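Local coordinates for aminoglycoside N(3)-acetyltransferase, AAC(3)-IVa (Escherichia coli, PDB 6MN3), which probably transfers an acetyl group from acetyl-CoA to the 3-amino group of 2-deoxystreptamine aminoglycosides such as gentamicin and apramycin, giving resistance to them, at residues E71-D83 / F91-P103. Sequence-based numbering, arbitrary orientation.
Sequences EPFDPATSPVTPD and FWRLPNVKRSAHP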
loop_
_atom_site.group_PDB
_atom_site.type_symbol
_atom_site.label_atom_id
_atom_site.label_comp_id
_atom_site.label_asym_id
_atom_site.label_seq_id
_atom_site.Cartn_x
_atom_site.Cartn_y
_atom_site.Cartn_z
ATOM N N GLU A 71 18.678 2.160 10.754
ATOM C CA GLU A 71 19.543 2.182 9.589
ATOM C C GLU A 71 19.099 3.258 8.607
ATOM O O GLU A 71 17.898 3.408 8.355
ATOM C CB GLU A 71 19.537 0.820 8.883
ATOM C CG GLU A 71 20.653 0.625 7.873
ATOM C CD GLU A 71 20.718 -0.795 7.351
ATOM O OE1 GLU A 71 21.397 -1.632 7.983
ATOM O OE2 GLU A 71 20.085 -1.079 6.312
ATOM N N PRO A 72 20.032 4.025 8.051
ATOM C CA PRO A 72 19.666 4.977 6.998
ATOM C C PRO A 72 19.202 4.254 5.745
ATOM O O PRO A 72 19.586 3.113 5.475
ATOM C CB PRO A 72 20.965 5.753 6.749
ATOM C CG PRO A 72 22.048 4.843 7.232
ATOM C CD PRO A 72 21.463 4.099 8.393
ATOM N N PHE A 73 18.360 4.934 4.975
ATOM C CA PHE A 73 17.752 4.360 3.784
ATOM C C PHE A 73 18.469 4.848 2.532
ATOM O O PHE A 73 18.789 6.034 2.408
ATOM C CB PHE A 73 16.268 4.721 3.706
ATOM C CG PHE A 73 15.551 4.095 2.547
ATOM C CD1 PHE A 73 15.397 4.783 1.355
ATOM C CD2 PHE A 73 15.033 2.815 2.648
ATOM C CE1 PHE A 73 14.739 4.204 0.289
ATOM C CE2 PHE A 73 14.374 2.232 1.584
ATOM C CZ PHE A 73 14.228 2.928 0.403
ATOM N N ASP A 74 18.712 3.924 1.602
ATOM C CA ASP A 74 19.313 4.247 0.311
ATOM C C ASP A 74 18.434 3.653 -0.780
ATOM O O ASP A 74 18.222 2.424 -0.799
ATOM C CB ASP A 74 20.745 3.716 0.205
ATOM C CG ASP A 74 21.299 3.818 -1.205
ATOM O OD1 ASP A 74 21.202 4.907 -1.809
ATOM O OD2 ASP A 74 21.828 2.809 -1.714
ATOM N N PRO A 75 17.917 4.461 -1.709
ATOM C CA PRO A 75 17.018 3.918 -2.742
ATOM C C PRO A 75 17.676 2.903 -3.660
ATOM O O PRO A 75 16.958 2.212 -4.397
ATOM C CB PRO A 75 16.581 5.166 -3.523
ATOM C CG PRO A 75 16.888 6.324 -2.622
ATOM C CD PRO A 75 18.089 5.917 -1.833
ATOM N N ALA A 76 19.004 2.783 -3.640
ATOM C CA ALA A 76 19.708 1.906 -4.563
ATOM C C ALA A 76 20.058 0.546 -3.977
ATOM O O ALA A 76 20.268 -0.401 -4.743
ATOM C CB ALA A 76 20.994 2.580 -5.056
ATOM N N THR A 77 20.136 0.419 -2.650
ATOM C CA THR A 77 20.570 -0.838 -2.048
ATOM C C THR A 77 19.623 -1.311 -0.952
ATOM O O THR A 77 19.461 -2.521 -0.755
ATOM C CB THR A 77 21.987 -0.708 -1.477
ATOM O OG1 THR A 77 21.996 0.256 -0.415
ATOM C CG2 THR A 77 22.975 -0.283 -2.557
ATOM N N SER A 78 19.005 -0.378 -0.233
ATOM C CA SER A 78 18.179 -0.722 0.920
ATOM C C SER A 78 17.031 -1.634 0.503
ATOM O O SER A 78 16.184 -1.223 -0.306
ATOM C CB SER A 78 17.632 0.537 1.589
ATOM O OG SER A 78 18.653 1.239 2.279
ATOM N N PRO A 79 16.963 -2.860 1.013
ATOM C CA PRO A 79 15.899 -3.777 0.599
ATOM C C PRO A 79 14.570 -3.443 1.254
ATOM O O PRO A 79 14.504 -2.872 2.346
ATOM C CB PRO A 79 16.408 -5.149 1.068
ATOM C CG PRO A 79 17.835 -4.929 1.520
ATOM C CD PRO A 79 17.912 -3.502 1.933
ATOM N N VAL A 80 13.495 -3.811 0.556
ATOM C CA VAL A 80 12.158 -3.677 1.116
ATOM C C VAL A 80 12.002 -4.647 2.282
ATOM O O VAL A 80 12.572 -5.747 2.286
ATOM C CB VAL A 80 11.094 -3.928 0.032
ATOM C CG1 VAL A 80 9.711 -3.596 0.548
ATOM C CG2 VAL A 80 11.402 -3.106 -1.203
ATOM N N THR A 81 11.243 -4.230 3.290
ATOM C CA THR A 81 10.994 -5.099 4.430
ATOM C C THR A 81 10.344 -6.398 3.961
ATOM O O THR A 81 9.503 -6.380 3.052
ATOM C CB THR A 81 10.095 -4.406 5.457
ATOM O OG1 THR A 81 9.610 -5.372 6.397
ATOM C CG2 THR A 81 8.916 -3.735 4.769
ATOM N N PRO A 82 10.715 -7.543 4.542
ATOM C CA PRO A 82 10.148 -8.821 4.082
ATOM C C PRO A 82 8.648 -8.933 4.289
ATOM O O PRO A 82 8.029 -9.831 3.704
ATOM C CB PRO A 82 10.904 -9.864 4.917
ATOM C CG PRO A 82 11.387 -9.115 6.116
ATOM C CD PRO A 82 11.685 -7.728 5.635
ATOM N N ASP A 83 8.044 -8.054 5.089
ATOM C CA ASP A 83 6.604 -8.095 5.301
ATOM C C ASP A 83 5.819 -7.567 4.107
ATOM O O ASP A 83 4.606 -7.797 4.037
ATOM C CB ASP A 83 6.241 -7.301 6.555
ATOM C CG ASP A 83 4.928 -7.747 7.166
ATOM O OD1 ASP A 83 4.674 -8.970 7.199
ATOM O OD2 ASP A 83 4.151 -6.876 7.611
ATOM N N PHE A 91 10.315 -5.248 -7.492
ATOM C CA PHE A 91 9.896 -4.190 -8.406
ATOM C C PHE A 91 10.920 -3.061 -8.474
ATOM O O PHE A 91 11.252 -2.583 -9.566
ATOM C CB PHE A 91 8.527 -3.665 -7.969
ATOM C CG PHE A 91 8.027 -2.501 -8.769
ATOM C CD1 PHE A 91 7.963 -2.565 -10.149
ATOM C CD2 PHE A 91 7.596 -1.348 -8.134
ATOM C CE1 PHE A 91 7.491 -1.494 -10.883
ATOM C CE2 PHE A 91 7.123 -0.274 -8.858
ATOM C CZ PHE A 91 7.070 -0.347 -10.235
ATOM N N TRP A 92 11.448 -2.634 -7.325
ATOM C CA TRP A 92 12.277 -1.433 -7.292
ATOM C C TRP A 92 13.658 -1.646 -7.899
ATOM O O TRP A 92 14.339 -0.662 -8.207
ATOM C CB TRP A 92 12.415 -0.931 -5.854
ATOM C CG TRP A 92 13.314 -1.769 -5.001
ATOM C CD1 TRP A 92 12.952 -2.829 -4.224
ATOM C CD2 TRP A 92 14.729 -1.614 -4.832
ATOM N NE1 TRP A 92 14.052 -3.344 -3.581
ATOM C CE2 TRP A 92 15.155 -2.615 -3.938
ATOM C CE3 TRP A 92 15.676 -0.726 -5.352
ATOM C CZ2 TRP A 92 16.487 -2.755 -3.555
ATOM C CZ3 TRP A 92 16.998 -0.866 -4.968
ATOM C CH2 TRP A 92 17.391 -1.872 -4.079
ATOM N N ARG A 93 14.087 -2.895 -8.077
ATOM C CA ARG A 93 15.406 -3.181 -8.625
ATOM C C ARG A 93 15.436 -3.188 -10.146
ATOM O O ARG A 93 16.526 -3.227 -10.729
ATOM C CB ARG A 93 15.913 -4.532 -8.112
ATOM C CG ARG A 93 15.790 -4.715 -6.613
ATOM C CD ARG A 93 16.228 -6.108 -6.200
ATOM N NE ARG A 93 15.937 -6.376 -4.796
ATOM C CZ ARG A 93 16.798 -6.179 -3.803
ATOM N NH1 ARG A 93 18.011 -5.710 -4.057
ATOM N NH2 ARG A 93 16.443 -6.451 -2.555
ATOM N N LEU A 94 14.281 -3.153 -10.796
ATOM C CA LEU A 94 14.204 -3.229 -12.244
ATOM C C LEU A 94 14.612 -1.896 -12.861
ATOM O O LEU A 94 14.759 -0.891 -12.165
ATOM C CB LEU A 94 12.793 -3.647 -12.651
ATOM C CG LEU A 94 12.413 -5.023 -12.101
ATOM C CD1 LEU A 94 10.917 -5.272 -12.218
ATOM C CD2 LEU A 94 13.206 -6.114 -12.806
ATOM N N PRO A 95 14.854 -1.864 -14.172
ATOM C CA PRO A 95 15.266 -0.606 -14.803
ATOM C C PRO A 95 14.143 0.422 -14.836
ATOM O O PRO A 95 12.969 0.088 -15.010
ATOM C CB PRO A 95 15.665 -1.035 -16.219
ATOM C CG PRO A 95 16.002 -2.472 -16.096
ATOM C CD PRO A 95 15.054 -3.012 -15.075
ATOM N N ASN A 96 14.532 1.687 -14.659
ATOM C CA ASN A 96 13.701 2.882 -14.813
ATOM C C ASN A 96 12.547 2.992 -13.820
ATOM O O ASN A 96 11.666 3.840 -14.014
ATOM C CB ASN A 96 13.124 3.026 -16.229
ATOM C CG ASN A 96 14.127 2.699 -17.319
ATOM O OD1 ASN A 96 14.614 1.576 -17.425
ATOM N ND2 ASN A 96 14.447 3.694 -18.136
ATOM N N VAL A 97 12.512 2.186 -12.764
ATOM C CA VAL A 97 11.528 2.387 -11.705
ATOM C C VAL A 97 12.154 3.265 -10.631
ATOM O O VAL A 97 13.256 2.983 -10.141
ATOM C CB VAL A 97 11.026 1.049 -11.128
ATOM C CG1 VAL A 97 11.907 -0.091 -11.561
ATOM C CG2 VAL A 97 10.900 1.108 -9.607
ATOM N N LYS A 98 11.465 4.348 -10.292
ATOM C CA LYS A 98 11.964 5.312 -9.329
ATOM C C LYS A 98 11.620 4.867 -7.914
ATOM O O LYS A 98 10.776 3.998 -7.693
ATOM C CB LYS A 98 11.392 6.705 -9.611
ATOM C CG LYS A 98 11.184 7.021 -11.090
ATOM C CD LYS A 98 12.483 6.956 -11.884
ATOM C CE LYS A 98 12.226 7.150 -13.374
ATOM N NZ LYS A 98 13.400 6.764 -14.212
ATOM N N ARG A 99 12.290 5.481 -6.944
ATOM C CA ARG A 99 12.136 5.104 -5.548
ATOM C C ARG A 99 12.355 6.333 -4.681
ATOM O O ARG A 99 13.229 7.155 -4.967
ATOM C CB ARG A 99 13.120 3.994 -5.170
ATOM C CG ARG A 99 12.688 3.142 -3.999
ATOM C CD ARG A 99 13.745 2.101 -3.681
ATOM N NE ARG A 99 13.324 1.201 -2.614
ATOM C CZ ARG A 99 14.141 0.371 -1.975
ATOM N NH1 ARG A 99 15.427 0.325 -2.298
ATOM N NH2 ARG A 99 13.673 -0.413 -1.013
ATOM N N SER A 100 11.548 6.460 -3.632
ATOM C CA SER A 100 11.662 7.605 -2.742
ATOM C C SER A 100 12.975 7.552 -1.969
ATOM O O SER A 100 13.547 6.483 -1.743
ATOM C CB SER A 100 10.479 7.653 -1.775
ATOM O OG SER A 100 9.245 7.664 -2.472
ATOM N N ALA A 101 13.451 8.724 -1.566
ATOM C CA ALA A 101 14.733 8.853 -0.871
ATOM C C ALA A 101 14.541 9.062 0.626
ATOM O O ALA A 101 15.160 9.936 1.232
ATOM C CB ALA A 101 15.546 9.989 -1.480
ATOM N N HIS A 102 13.680 8.259 1.242
ATOM C CA HIS A 102 13.457 8.309 2.679
ATOM C C HIS A 102 13.030 6.924 3.141
ATOM O O HIS A 102 12.554 6.119 2.335
ATOM C CB HIS A 102 12.406 9.367 3.052
ATOM C CG HIS A 102 11.172 9.328 2.207
ATOM N ND1 HIS A 102 10.150 8.428 2.420
ATOM C CD2 HIS A 102 10.787 10.091 1.156
ATOM C CE1 HIS A 102 9.192 8.634 1.534
ATOM N NE2 HIS A 102 9.554 9.637 0.755
ATOM N N PRO A 103 13.198 6.610 4.432
ATOM C CA PRO A 103 12.937 5.236 4.897
ATOM C C PRO A 103 11.501 4.769 4.723
ATOM O O PRO A 103 11.242 3.573 4.905
ATOM C CB PRO A 103 13.324 5.285 6.383
ATOM C CG PRO A 103 13.308 6.734 6.741
ATOM C CD PRO A 103 13.750 7.450 5.509
#
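Arg99 pushes its side chain into the bend of the 71-83 loop. The chain is extended from CG to NE, which carries the guanidinium as far as the carbonyl of Ser78. NH1 and NH2 both bind that one oxygen, end-on, at 2.6 Å from NH1 to Ser78 O and 2.7 Å from NH2. Both bonds are clearly bent, with an N-H...O angle of 141° for the NH1 bond. NH1 also makes a weak but straighter bond to Pro75 O. NE donates a hydrogen bond to Ser64 OG, so the group is held around its edge.

One face of the guanidinium lies on the Trp92 indole, with Arg99 NH1 3.0 Å above the indole centre. The CZ corner of Phe73 is set over the other, 3.5 Å from Arg99 CZ. The phenyl plane is turned 71° from the guanidinium. With CG anti to the backbone N (chi1 -176°), Phe73 lays its ring along the 100-103 backbone: His102 O over one face, Ser100 O at the edge, and CB against Pro103.

Trp92 fills the hollow of the Pro75-Val80 bend. Ala76 O meets its six-membered end edge-on, and Val80 CG2 packs 3.4 Å from Trp92 CD1. Arg93 lies along the opposite face of the indole, CG over its centre and the guanidinium turned face-on to CZ2. That guanidinium also forms a salt bridge with Asp89, which binds Trp92 NE1 and the Val80 amide. Pro75 CG rests on Ala101.

The result is an arginine held between an indole face and a phenyl corner, consistent with a cation-pi interaction with the indole. It fastens the loop after strand 59-63 to the short edge strand 98-99 of the central mixed sheet in this antibiotic N-acetyltransferase fold, away from the zinc site.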